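Acyl-CoA dehydrogenase domain protein Tcur3481 (Thermomonospora curvata, PDB 6WY9) binds FAD and, as a member of the acyl-CoA dehydrogenase family, probably catalyses the flavin-dependent dehydrogenation of acyl-CoA thioesters. Local coordinates at residues G237-T242 and A267-E272; A70-L75 and L227-L232; E76-G79 and P84-L87; R28-E33 and I330-L335. All coordinates share one frame; numbering follows the deposited sequence.

Contact 1 of 4, residues G237-T242 and A267-E272; sequences GALHIT and ADCYIE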
loop_
_atom_site.group_PDB
_atom_site.type_symbol
_atom_site.label_atom_id
_atom_site.label_comp_id
_atom_site.label_asym_id
_atom_site.label_seq_id
_atom_site.Cartn_x
_atom_site.Cartn_y
_atom_site.Cartn_z
ATOM N N GLY B 237 17.940 -11.573 5.654
ATOM C CA GLY B 237 17.956 -12.757 6.500
ATOM C C GLY B 237 16.551 -13.213 6.837
ATOM O O GLY B 237 16.257 -14.408 6.816
ATOM N N ALA B 238 15.657 -12.260 7.131
ATOM C CA ALA B 238 14.268 -12.601 7.420
ATOM C C ALA B 238 13.634 -13.328 6.236
ATOM O O ALA B 238 12.964 -14.360 6.398
ATOM C CB ALA B 238 13.474 -11.317 7.748
ATOM N N LEU B 239 13.806 -12.774 5.034
ATOM C CA LEU B 239 13.258 -13.424 3.846
ATOM C C LEU B 239 13.837 -14.838 3.670
ATOM O O LEU B 239 13.098 -15.788 3.374
ATOM C CB LEU B 239 13.536 -12.579 2.604
ATOM C CG LEU B 239 12.947 -13.162 1.319
ATOM C CD1 LEU B 239 11.405 -13.503 1.425
ATOM C CD2 LEU B 239 13.186 -12.190 0.142
ATOM N N HIS B 240 15.152 -14.991 3.850
ATOM C CA HIS B 240 15.766 -16.302 3.673
ATOM C C HIS B 240 15.156 -17.321 4.635
ATOM O O HIS B 240 14.775 -18.423 4.225
ATOM C CB HIS B 240 17.286 -16.215 3.846
ATOM C CG HIS B 240 17.983 -17.533 3.636
ATOM N ND1 HIS B 240 18.190 -18.077 2.384
ATOM C CD2 HIS B 240 18.476 -18.433 4.517
ATOM C CE1 HIS B 240 18.794 -19.250 2.506
ATOM N NE2 HIS B 240 18.974 -19.490 3.790
ATOM N N ILE B 241 15.028 -16.960 5.914
ATOM C CA ILE B 241 14.494 -17.897 6.907
ATOM C C ILE B 241 13.056 -18.274 6.557
ATOM O O ILE B 241 12.639 -19.438 6.670
ATOM C CB ILE B 241 14.559 -17.261 8.317
ATOM C CG1 ILE B 241 15.998 -17.226 8.847
ATOM C CG2 ILE B 241 13.595 -18.035 9.326
ATOM C CD1 ILE B 241 16.120 -16.149 9.955
ATOM N N THR B 242 12.278 -17.274 6.146
ATOM C CA THR B 242 10.864 -17.465 5.848
ATOM C C THR B 242 10.670 -18.353 4.611
ATOM O O THR B 242 9.817 -19.255 4.607
ATOM C CB THR B 242 10.226 -16.083 5.651
ATOM O OG1 THR B 242 10.403 -15.344 6.863
ATOM C CG2 THR B 242 8.703 -16.250 5.397
ATOM N N ALA B 267 7.497 -12.487 -3.045
ATOM C CA ALA B 267 8.034 -11.693 -4.161
ATOM C C ALA B 267 8.086 -10.214 -3.812
ATOM O O ALA B 267 8.980 -9.491 -4.263
ATOM C CB ALA B 267 7.169 -11.860 -5.416
ATOM N N ASP B 268 7.089 -9.728 -3.098
ATOM C CA ASP B 268 7.110 -8.308 -2.765
ATOM C C ASP B 268 8.277 -8.010 -1.841
ATOM O O ASP B 268 8.926 -6.970 -1.985
ATOM C CB ASP B 268 5.792 -7.869 -2.152
ATOM C CG ASP B 268 4.667 -7.709 -3.210
ATOM O OD1 ASP B 268 4.914 -7.622 -4.430
ATOM O OD2 ASP B 268 3.529 -7.661 -2.772
ATOM N N CYS B 269 8.585 -8.934 -0.912
ATOM C CA CYS B 269 9.796 -8.804 -0.104
ATOM C C CYS B 269 11.046 -8.755 -0.981
ATOM O O CYS B 269 11.959 -7.947 -0.753
ATOM C CB CYS B 269 9.931 -9.986 0.863
ATOM S SG CYS B 269 8.648 -10.040 2.155
ATOM N N TYR B 270 11.155 -9.704 -1.915
ATOM C CA TYR B 270 12.288 -9.739 -2.841
ATOM C C TYR B 270 12.450 -8.406 -3.590
ATOM O O TYR B 270 13.553 -7.859 -3.692
ATOM C CB TYR B 270 12.024 -10.902 -3.810
ATOM C CG TYR B 270 13.130 -11.310 -4.732
ATOM C CD1 TYR B 270 13.422 -10.545 -5.865
ATOM C CD2 TYR B 270 13.805 -12.518 -4.554
ATOM C CE1 TYR B 270 14.425 -10.948 -6.751
ATOM C CE2 TYR B 270 14.792 -12.929 -5.439
ATOM C CZ TYR B 270 15.091 -12.130 -6.538
ATOM O OH TYR B 270 16.055 -12.508 -7.449
ATOM N N ILE B 271 11.358 -7.916 -4.185
ATOM C CA ILE B 271 11.391 -6.637 -4.890
ATOM C C ILE B 271 11.883 -5.518 -3.960
ATOM O O ILE B 271 12.775 -4.735 -4.306
ATOM C CB ILE B 271 9.993 -6.325 -5.451
ATOM C CG1 ILE B 271 9.662 -7.200 -6.671
ATOM C CG2 ILE B 271 9.836 -4.787 -5.769
ATOM C CD1 ILE B 271 8.104 -7.248 -6.914
ATOM N N GLU B 272 11.329 -5.455 -2.751
ATOM C CA GLU B 272 11.679 -4.368 -1.851
ATOM C C GLU B 272 13.148 -4.442 -1.470
ATOM O O GLU B 272 13.815 -3.405 -1.332
ATOM C CB GLU B 272 10.794 -4.414 -0.601
ATOM C CG GLU B 272 9.358 -3.859 -0.895
ATOM C CD GLU B 272 8.412 -4.128 0.250
ATOM O OE1 GLU B 272 8.700 -5.047 1.075
ATOM O OE2 GLU B 272 7.374 -3.460 0.298
#
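Leu239 of helix 215-248 reaches over to Cys269 and Tyr270 of helix 260-288, joining two helices of the C-terminal helical bundle of the acyl-CoA dehydrogenase fold; the two segments run in roughly opposite senses. The contact between them is apolar and rests on this one leucine. With CG anti to the backbone N (chi1 -178°), the branch is carried out toward the partner helix. CD1 meets Cys269 CB at 3.9 Å. CD2 touches both that same CB and the backbone at Tyr270, 3.8 Å from its N, and lies more loosely against the CB of the tyrosine. Leu266 and Ile273 pack on Leu239 as well.

The polar ends of Tyr270 and Asp268 are turned to the chain of another protein: Tyr270 OH bonds to an acidic side chain there and Asp268 OD1 pairs with a basic one, which makes helix 260-288 part of a subunit interface. The Cys269 side chain lies about 11 Å from bound dihydro-FAD, so the packing sits near the cofactor without lining its pocket. Within helix 215-248, Ala238 O takes two bonds from Thr242: N at 3.0 Å and OG1 at 2.8 Å, arriving from opposite faces of the carbonyl plane.

Contact 2 of 4, residues A70-L75 and L227-L232; sequences ALCVLL and LAAVQL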
loop_
_atom_site.group_PDB
_atom_site.type_symbol
_atom_site.label_atom_id
_atom_site.label_comp_id
_atom_site.label_asym_id
_atom_site.label_seq_id
_atom_site.Cartn_x
_atom_site.Cartn_y
_atom_site.Cartn_z
ATOM N N ALA B 70 33.052 -0.650 2.798
ATOM C CA ALA B 70 33.392 -1.787 3.648
ATOM C C ALA B 70 32.509 -1.804 4.894
ATOM O O ALA B 70 32.053 -2.872 5.333
ATOM C CB ALA B 70 34.879 -1.743 4.044
ATOM N N LEU B 71 32.269 -0.631 5.487
ATOM C CA LEU B 71 31.387 -0.584 6.640
ATOM C C LEU B 71 30.013 -1.151 6.282
ATOM O O LEU B 71 29.457 -1.987 7.009
ATOM C CB LEU B 71 31.259 0.852 7.156
ATOM C CG LEU B 71 30.249 0.935 8.313
ATOM C CD1 LEU B 71 30.624 -0.012 9.476
ATOM C CD2 LEU B 71 30.027 2.399 8.780
ATOM N N CYS B 72 29.484 -0.761 5.129
ATOM C CA CYS B 72 28.146 -1.234 4.760
ATOM C C CYS B 72 28.134 -2.741 4.501
ATOM O O CYS B 72 27.143 -3.418 4.805
ATOM C CB CYS B 72 27.642 -0.457 3.556
ATOM S SG CYS B 72 27.168 1.276 4.025
ATOM N N VAL B 73 29.218 -3.291 3.942
ATOM C CA VAL B 73 29.282 -4.735 3.732
ATOM C C VAL B 73 29.254 -5.445 5.073
ATOM O O VAL B 73 28.505 -6.407 5.273
ATOM C CB VAL B 73 30.535 -5.103 2.902
ATOM C CG1 VAL B 73 30.789 -6.602 2.875
ATOM C CG2 VAL B 73 30.374 -4.606 1.487
ATOM N N LEU B 74 30.037 -4.943 6.034
ATOM C CA LEU B 74 30.040 -5.537 7.368
ATOM C C LEU B 74 28.680 -5.400 8.058
ATOM O O LEU B 74 28.215 -6.348 8.704
ATOM C CB LEU B 74 31.129 -4.893 8.222
ATOM C CG LEU B 74 31.201 -5.304 9.690
ATOM C CD1 LEU B 74 31.627 -6.796 9.862
ATOM C CD2 LEU B 74 32.157 -4.372 10.459
ATOM N N LEU B 75 28.045 -4.218 7.976
ATOM C CA LEU B 75 26.756 -4.017 8.640
ATOM C C LEU B 75 25.665 -4.884 8.027
ATOM O O LEU B 75 24.718 -5.295 8.724
ATOM C CB LEU B 75 26.339 -2.523 8.573
ATOM C CG LEU B 75 27.237 -1.597 9.413
ATOM C CD1 LEU B 75 26.773 -0.128 9.348
ATOM C CD2 LEU B 75 27.346 -2.111 10.881
ATOM N N LEU B 227 22.553 2.662 8.836
ATOM C CA LEU B 227 21.349 2.007 9.312
ATOM C C LEU B 227 20.666 1.281 8.162
ATOM O O LEU B 227 20.131 0.193 8.340
ATOM C CB LEU B 227 20.381 3.035 9.947
ATOM C CG LEU B 227 20.806 3.538 11.337
ATOM C CD1 LEU B 227 20.125 4.960 11.655
ATOM C CD2 LEU B 227 20.470 2.471 12.401
ATOM N N ALA B 228 20.648 1.894 6.982
ATOM C CA ALA B 228 20.071 1.205 5.835
ATOM C C ALA B 228 20.853 -0.060 5.506
ATOM O O ALA B 228 20.255 -1.059 5.106
ATOM C CB ALA B 228 19.997 2.133 4.639
ATOM N N ALA B 229 22.179 -0.069 5.716
ATOM C CA ALA B 229 22.923 -1.310 5.462
ATOM C C ALA B 229 22.481 -2.429 6.407
ATOM O O ALA B 229 22.288 -3.582 5.983
ATOM C CB ALA B 229 24.437 -1.069 5.572
ATOM N N VAL B 230 22.317 -2.113 7.699
ATOM C CA VAL B 230 21.879 -3.136 8.655
ATOM C C VAL B 230 20.490 -3.632 8.265
ATOM O O VAL B 230 20.198 -4.837 8.281
ATOM C CB VAL B 230 21.875 -2.565 10.090
ATOM C CG1 VAL B 230 21.386 -3.638 11.101
ATOM C CG2 VAL B 230 23.252 -1.981 10.461
ATOM N N GLN B 231 19.611 -2.696 7.908
ATOM C CA GLN B 231 18.247 -3.068 7.580
ATOM C C GLN B 231 18.230 -3.971 6.363
ATOM O O GLN B 231 17.413 -4.896 6.271
ATOM C CB GLN B 231 17.398 -1.812 7.314
ATOM C CG GLN B 231 15.879 -2.106 7.196
ATOM C CD GLN B 231 15.239 -2.273 8.553
ATOM O OE1 GLN B 231 15.796 -2.947 9.432
ATOM N NE2 GLN B 231 14.065 -1.652 8.747
ATOM N N LEU B 232 19.048 -3.653 5.370
ATOM C CA LEU B 232 19.116 -4.550 4.222
ATOM C C LEU B 232 19.439 -5.971 4.680
ATOM O O LEU B 232 18.828 -6.935 4.201
ATOM C CB LEU B 232 20.173 -4.054 3.235
ATOM C CG LEU B 232 20.443 -4.958 2.008
ATOM C CD1 LEU B 232 19.142 -5.136 1.082
ATOM C CD2 LEU B 232 21.618 -4.323 1.246
#
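Ala229 points its methyl at helix 67-80 and fits against Cys72 and Leu75, which stand one turn apart there. Its CB is 3.8 Å from CB of Cys72 and equally far from CB of Leu75, and it also meets the Cys72 carbonyl at O, 3.7 Å away. Cys72 SG, lying beside its own backbone N, touches the same Ala229 CB at 3.9 Å.

Leu75 and Val230 cross obliquely. Of the two valine methyls it is CG2, on the side of the backbone N, that faces the leucine: it comes to 3.7 Å from Leu75 CB, with CG and both methyls of the leucine slightly farther off. Beside this pair the backbones themselves meet, CA of Val230 donating a nearly straight CA-H...O contact to Leu75 O at 3.6 Å. No conventional hydrogen bond links the segments.

The small Ala229 and Cys72 side chains let the axes approach to 8.1 Å, at a crossing angle of -34°. Leu75 also packs on Leu87, and Cys72 on Val284. Such close, buried helix packing joins the N-terminal helical domain to the C-terminal helical bundle, as is usual in the acyl-CoA dehydrogenase fold.

Contact 3 of 4, residues E76-G79 and P84-L87; sequences EEQG and PVPL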
loop_
_atom_site.group_PDB
_atom_site.type_symbol
_atom_site.label_atom_id
_atom_site.label_comp_id
_atom_site.label_asym_id
_atom_site.label_seq_id
_atom_site.Cartn_x
_atom_site.Cartn_y
_atom_site.Cartn_z
ATOM N N GLU B 76 25.721 -5.077 6.707
ATOM C CA GLU B 76 24.721 -5.907 6.070
ATOM C C GLU B 76 24.836 -7.354 6.552
ATOM O O GLU B 76 23.821 -7.994 6.874
ATOM C CB GLU B 76 24.843 -5.812 4.545
ATOM C CG GLU B 76 23.843 -6.714 3.849
ATOM C CD GLU B 76 23.910 -6.672 2.315
ATOM O OE1 GLU B 76 24.747 -5.940 1.744
ATOM O OE2 GLU B 76 23.108 -7.392 1.677
ATOM N N GLU B 77 26.053 -7.894 6.620
ATOM C CA GLU B 77 26.193 -9.224 7.222
ATOM C C GLU B 77 25.745 -9.232 8.670
ATOM O O GLU B 77 25.180 -10.223 9.135
ATOM C CB GLU B 77 27.640 -9.731 7.185
ATOM C CG GLU B 77 27.984 -10.391 5.921
ATOM C CD GLU B 77 27.027 -11.511 5.505
ATOM O OE1 GLU B 77 26.714 -12.480 6.253
ATOM O OE2 GLU B 77 26.623 -11.416 4.365
ATOM N N GLN B 78 26.066 -8.184 9.425
ATOM C CA GLN B 78 25.613 -8.164 10.809
ATOM C C GLN B 78 24.091 -8.260 10.892
ATOM O O GLN B 78 23.549 -9.057 11.672
ATOM C CB GLN B 78 26.109 -6.919 11.543
ATOM C CG GLN B 78 25.353 -6.786 12.868
ATOM C CD GLN B 78 25.527 -5.475 13.564
ATOM O OE1 GLN B 78 25.779 -4.423 12.937
ATOM N NE2 GLN B 78 25.337 -5.493 14.876
ATOM N N GLY B 79 23.374 -7.466 10.084
ATOM C CA GLY B 79 21.916 -7.537 10.122
ATOM C C GLY B 79 21.370 -8.884 9.690
ATOM O O GLY B 79 20.346 -9.345 10.208
ATOM N N PRO B 84 24.409 -9.285 18.085
ATOM C CA PRO B 84 24.362 -8.187 19.078
ATOM C C PRO B 84 25.713 -7.548 19.393
ATOM O O PRO B 84 26.330 -7.786 20.436
ATOM C CB PRO B 84 23.758 -8.883 20.306
ATOM C CG PRO B 84 24.289 -10.320 20.209
ATOM C CD PRO B 84 24.154 -10.605 18.712
ATOM N N VAL B 85 26.179 -6.675 18.499
ATOM C CA VAL B 85 27.365 -5.841 18.775
ATOM C C VAL B 85 27.116 -4.440 18.229
ATOM O O VAL B 85 26.473 -4.264 17.200
ATOM C CB VAL B 85 28.657 -6.413 18.128
ATOM C CG1 VAL B 85 29.312 -7.464 18.988
ATOM C CG2 VAL B 85 28.373 -6.976 16.722
ATOM N N PRO B 86 27.674 -3.411 18.909
ATOM C CA PRO B 86 27.358 -2.024 18.482
ATOM C C PRO B 86 28.267 -1.534 17.354
ATOM O O PRO B 86 29.054 -0.586 17.506
ATOM C CB PRO B 86 27.565 -1.240 19.779
ATOM C CG PRO B 86 28.830 -1.910 20.343
ATOM C CD PRO B 86 28.552 -3.424 20.100
ATOM N N LEU B 87 28.188 -2.198 16.197
ATOM C CA LEU B 87 29.086 -1.819 15.109
ATOM C C LEU B 87 28.718 -0.449 14.537
ATOM O O LEU B 87 29.598 0.396 14.324
ATOM C CB LEU B 87 29.067 -2.895 14.014
ATOM C CG LEU B 87 29.792 -4.211 14.339
ATOM C CD1 LEU B 87 29.415 -5.291 13.263
ATOM C CD2 LEU B 87 31.306 -4.040 14.407
#
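Gln78, near the C-terminal end of helix 67-80, looks across at Val85 and Leu87, where the loop turns into helix 87-100 through an inverse gamma turn centred on Pro86. That turn brings Leu87 N back to Val85 O in a weak bond, and Pro86 serves as the N-cap residue of the helix that follows.

The glutamine does nearly all the reaching. A near-trans chi1 (167°) and an extended chain swing its amide out across the gap between backbones whose nearest CA atoms, those of Gln78 and Pro84, are 8.4 Å apart. At its end NE2 lies 2.9 Å from Val85 O, but the N-H is bent well off line (128°) and the bond is weak; the stronger partner of NE2 is the carbonyl of Ala83. The amide thus bridges two carbonyls of the connecting loop. Across this contact OE1 meets carbon, CD1 and CB of Leu87, both at 3.8 Å; the Gln78 and Leu87 chains lie alongside one another, pointing opposite ways. Val85 CG2 adds a contact of 3.9 Å to NE2.

A leucine in place of Gln78 would probably cost the Ala83 and Val85 carbonyls their shared amide donor, leaving the loop less firmly tied to the helix.

Around this link, Phe20 of helix 5-23 covers Gln78 and Leu87, Trp44 of helix 41-49 packs on Val85, Pro86 and Leu87, and Pro84 rests against Leu29 and Val32 of helix 26-33.

Contact 4 of 4, residues R28-E33 and I330-L335; sequences RLRAVE and IHRYFL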
loop_
_atom_site.group_PDB
_atom_site.type_symbol
_atom_site.label_atom_id
_atom_site.label_comp_id
_atom_site.label_asym_id
_atom_site.label_seq_id
_atom_site.Cartn_x
_atom_site.Cartn_y
_atom_site.Cartn_z
ATOM N N ARG B 28 23.520 -18.491 21.971
ATOM C CA ARG B 28 24.284 -17.286 22.309
ATOM C C ARG B 28 23.417 -16.015 22.227
ATOM O O ARG B 28 23.572 -15.098 23.048
ATOM C CB ARG B 28 25.526 -17.155 21.417
ATOM C CG ARG B 28 26.387 -15.880 21.745
ATOM C CD ARG B 28 27.053 -16.042 23.107
ATOM N NE ARG B 28 28.095 -15.041 23.335
ATOM C CZ ARG B 28 28.742 -14.897 24.479
ATOM N NH1 ARG B 28 28.463 -15.686 25.508
ATOM N NH2 ARG B 28 29.674 -13.959 24.587
ATOM N N LEU B 29 22.473 -15.956 21.281
ATOM C CA LEU B 29 21.606 -14.784 21.206
ATOM C C LEU B 29 20.780 -14.632 22.480
ATOM O O LEU B 29 20.558 -13.510 22.972
ATOM C CB LEU B 29 20.693 -14.874 19.981
ATOM C CG LEU B 29 21.344 -14.690 18.607
ATOM C CD1 LEU B 29 20.283 -14.796 17.477
ATOM C CD2 LEU B 29 22.215 -13.395 18.504
ATOM N N ARG B 30 20.316 -15.753 23.029
ATOM C CA ARG B 30 19.532 -15.719 24.252
ATOM C C ARG B 30 20.398 -15.289 25.442
ATOM O O ARG B 30 19.978 -14.460 26.256
ATOM C CB ARG B 30 18.904 -17.100 24.481
ATOM C CG ARG B 30 18.187 -17.209 25.819
ATOM C CD ARG B 30 17.119 -16.119 25.970
ATOM N NE ARG B 30 16.211 -16.013 24.806
ATOM C CZ ARG B 30 15.270 -16.895 24.475
ATOM N NH1 ARG B 30 15.085 -17.998 25.201
ATOM N NH2 ARG B 30 14.515 -16.690 23.398
ATOM N N ALA B 31 21.609 -15.837 25.545
ATOM C CA ALA B 31 22.542 -15.415 26.591
ATOM C C ALA B 31 22.814 -13.918 26.513
ATOM O O ALA B 31 22.825 -13.219 27.532
ATOM C CB ALA B 31 23.852 -16.193 26.460
ATOM N N VAL B 32 23.056 -13.397 25.312
ATOM C CA VAL B 32 23.456 -11.994 25.232
ATOM C C VAL B 32 22.251 -11.077 25.465
ATOM O O VAL B 32 22.350 -10.057 26.168
ATOM C CB VAL B 32 24.150 -11.715 23.884
ATOM C CG1 VAL B 32 24.310 -10.170 23.660
ATOM C CG2 VAL B 32 25.529 -12.370 23.894
ATOM N N GLU B 33 21.086 -11.454 24.943
ATOM C CA GLU B 33 19.933 -10.561 25.044
ATOM C C GLU B 33 19.329 -10.551 26.456
ATOM O O GLU B 33 18.437 -9.745 26.719
ATOM C CB GLU B 33 18.887 -10.922 23.968
ATOM C CG GLU B 33 18.106 -12.193 24.317
ATOM C CD GLU B 33 17.270 -12.753 23.157
ATOM O OE1 GLU B 33 16.774 -13.923 23.283
ATOM O OE2 GLU B 33 17.121 -12.032 22.132
ATOM N N ILE B 330 12.683 -15.901 13.938
ATOM C CA ILE B 330 12.281 -14.806 13.056
ATOM C C ILE B 330 11.889 -13.562 13.865
ATOM O O ILE B 330 12.062 -12.440 13.386
ATOM C CB ILE B 330 11.136 -15.241 12.106
ATOM C CG1 ILE B 330 10.943 -14.199 10.974
ATOM C CG2 ILE B 330 9.805 -15.447 12.906
ATOM C CD1 ILE B 330 12.123 -14.184 9.924
ATOM N N HIS B 331 11.365 -13.727 15.092
ATOM C CA HIS B 331 10.881 -12.558 15.840
ATOM C C HIS B 331 11.988 -11.517 16.074
ATOM O O HIS B 331 11.692 -10.333 16.251
ATOM C CB HIS B 331 10.319 -12.965 17.199
ATOM C CG HIS B 331 11.383 -13.359 18.179
ATOM N ND1 HIS B 331 12.087 -14.549 18.060
ATOM C CD2 HIS B 331 11.903 -12.723 19.260
ATOM C CE1 HIS B 331 12.961 -14.647 19.051
ATOM N NE2 HIS B 331 12.871 -13.552 19.792
ATOM N N ARG B 332 13.261 -11.932 16.105
ATOM C CA ARG B 332 14.332 -10.950 16.291
ATOM C C ARG B 332 14.467 -10.044 15.073
ATOM O O ARG B 332 14.798 -8.866 15.212
ATOM C CB ARG B 332 15.675 -11.648 16.586
ATOM C CG ARG B 332 15.686 -12.371 17.941
ATOM C CD ARG B 332 17.124 -12.572 18.474
ATOM N NE ARG B 332 17.100 -13.436 19.659
ATOM C CZ ARG B 332 16.935 -14.761 19.644
ATOM N NH1 ARG B 332 16.907 -15.439 20.801
ATOM N NH2 ARG B 332 16.817 -15.402 18.490
ATOM N N TYR B 333 14.261 -10.586 13.878
ATOM C CA TYR B 333 14.290 -9.759 12.668
ATOM C C TYR B 333 13.172 -8.727 12.707
ATOM O O TYR B 333 13.380 -7.551 12.372
ATOM C CB TYR B 333 14.170 -10.673 11.435
ATOM C CG TYR B 333 15.403 -11.543 11.333
ATOM C CD1 TYR B 333 15.551 -12.676 12.141
ATOM C CD2 TYR B 333 16.455 -11.181 10.493
ATOM C CE1 TYR B 333 16.732 -13.430 12.103
ATOM C CE2 TYR B 333 17.637 -11.945 10.432
ATOM C CZ TYR B 333 17.757 -13.060 11.243
ATOM O OH TYR B 333 18.925 -13.803 11.172
ATOM N N PHE B 334 11.989 -9.141 13.181
ATOM C CA PHE B 334 10.907 -8.176 13.389
ATOM C C PHE B 334 11.339 -7.063 14.348
ATOM O O PHE B 334 11.123 -5.867 14.079
ATOM C CB PHE B 334 9.641 -8.883 13.929
ATOM C CG PHE B 334 8.514 -7.934 14.115
ATOM C CD1 PHE B 334 7.894 -7.370 13.012
ATOM C CD2 PHE B 334 8.142 -7.512 15.384
ATOM C CE1 PHE B 334 6.864 -6.415 13.163
ATOM C CE2 PHE B 334 7.116 -6.578 15.545
ATOM C CZ PHE B 334 6.472 -6.026 14.420
ATOM N N LEU B 335 11.928 -7.440 15.498
ATOM C CA LEU B 335 12.311 -6.437 16.500
ATOM C C LEU B 335 13.378 -5.479 15.949
ATOM O O LEU B 335 13.282 -4.261 16.134
ATOM C CB LEU B 335 12.808 -7.108 17.792
ATOM C CG LEU B 335 11.794 -8.012 18.530
ATOM C CD1 LEU B 335 12.432 -8.603 19.789
ATOM C CD2 LEU B 335 10.555 -7.133 18.868
HETATM O O HOH W 1 14.507 -10.918 21.372
#
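Glu33 receives the guanidinium of Arg332 side-on, one nitrogen to each carboxylate oxygen, in a network that Arg30 completes. NE of Arg332 gives a nearly straight bond to Glu33 OE2 at 2.8 Å, on the syn side but tilted out of the carboxylate plane; NH1 of Arg332 meets Glu33 OE1 at 2.9 Å from above that plane. The two flat groups are therefore not coplanar but 28° apart, although both oxygens lie close to the guanidinium plane. The anti lone pair of OE1 goes to NE of Arg30, 2.6 Å away, and a water donates to OE2 at 2.9 Å, with a weak link to His331 NE2. Each carboxylate oxygen thus accepts two bonds. The carboxylate probably offsets the charges of the two arginines, whose NH2 (Arg30) and NH1 (Arg332) are 3.7 Å apart; Arg30 NH1 has a second acid in Asp327.

Arg332 is also held across its faces: Leu29 CB lies over the centre of one, His331 CE1 over the other. Its chain, extended from CG to NE, carries the group across between helix axes 13.0 Å apart.

A methionine replacing Arg332 would probably leave Glu33 with Arg30 as its remaining basic mate here and undo the ionic link between the helices.

Nearby, Arg28 pairs with Asp40, just before helix 41-49, and Arg30 also lies on Val326. On helix 330-340, Tyr333 OH bonds to Arg80 O, while Ile330 lies against helices 215-248 and 295-319.

In the fold
From the N terminus, contact 4 opens first, on helix 26-33, and closes last, on helix 330-340; its long loop encloses the other three. Contact 2 opens next at helix 67-80 and returns only after the beta domain, at helix 215-248. The short turn of contact 3 lies within it, between helices 67-80 and 87-100. Contact 1 follows in series, joining helices 215-248 and 260-288; no loops cross. Contacts 2 and 4 tie N-terminal to C-terminal helices, whereas contacts 3 and 1 each stay within one of these regions. Gly79 touching Tyr333, Leu232 touching Glu76, and Tyr333 touching Ile241 link neighbouring contacts into one continuous run.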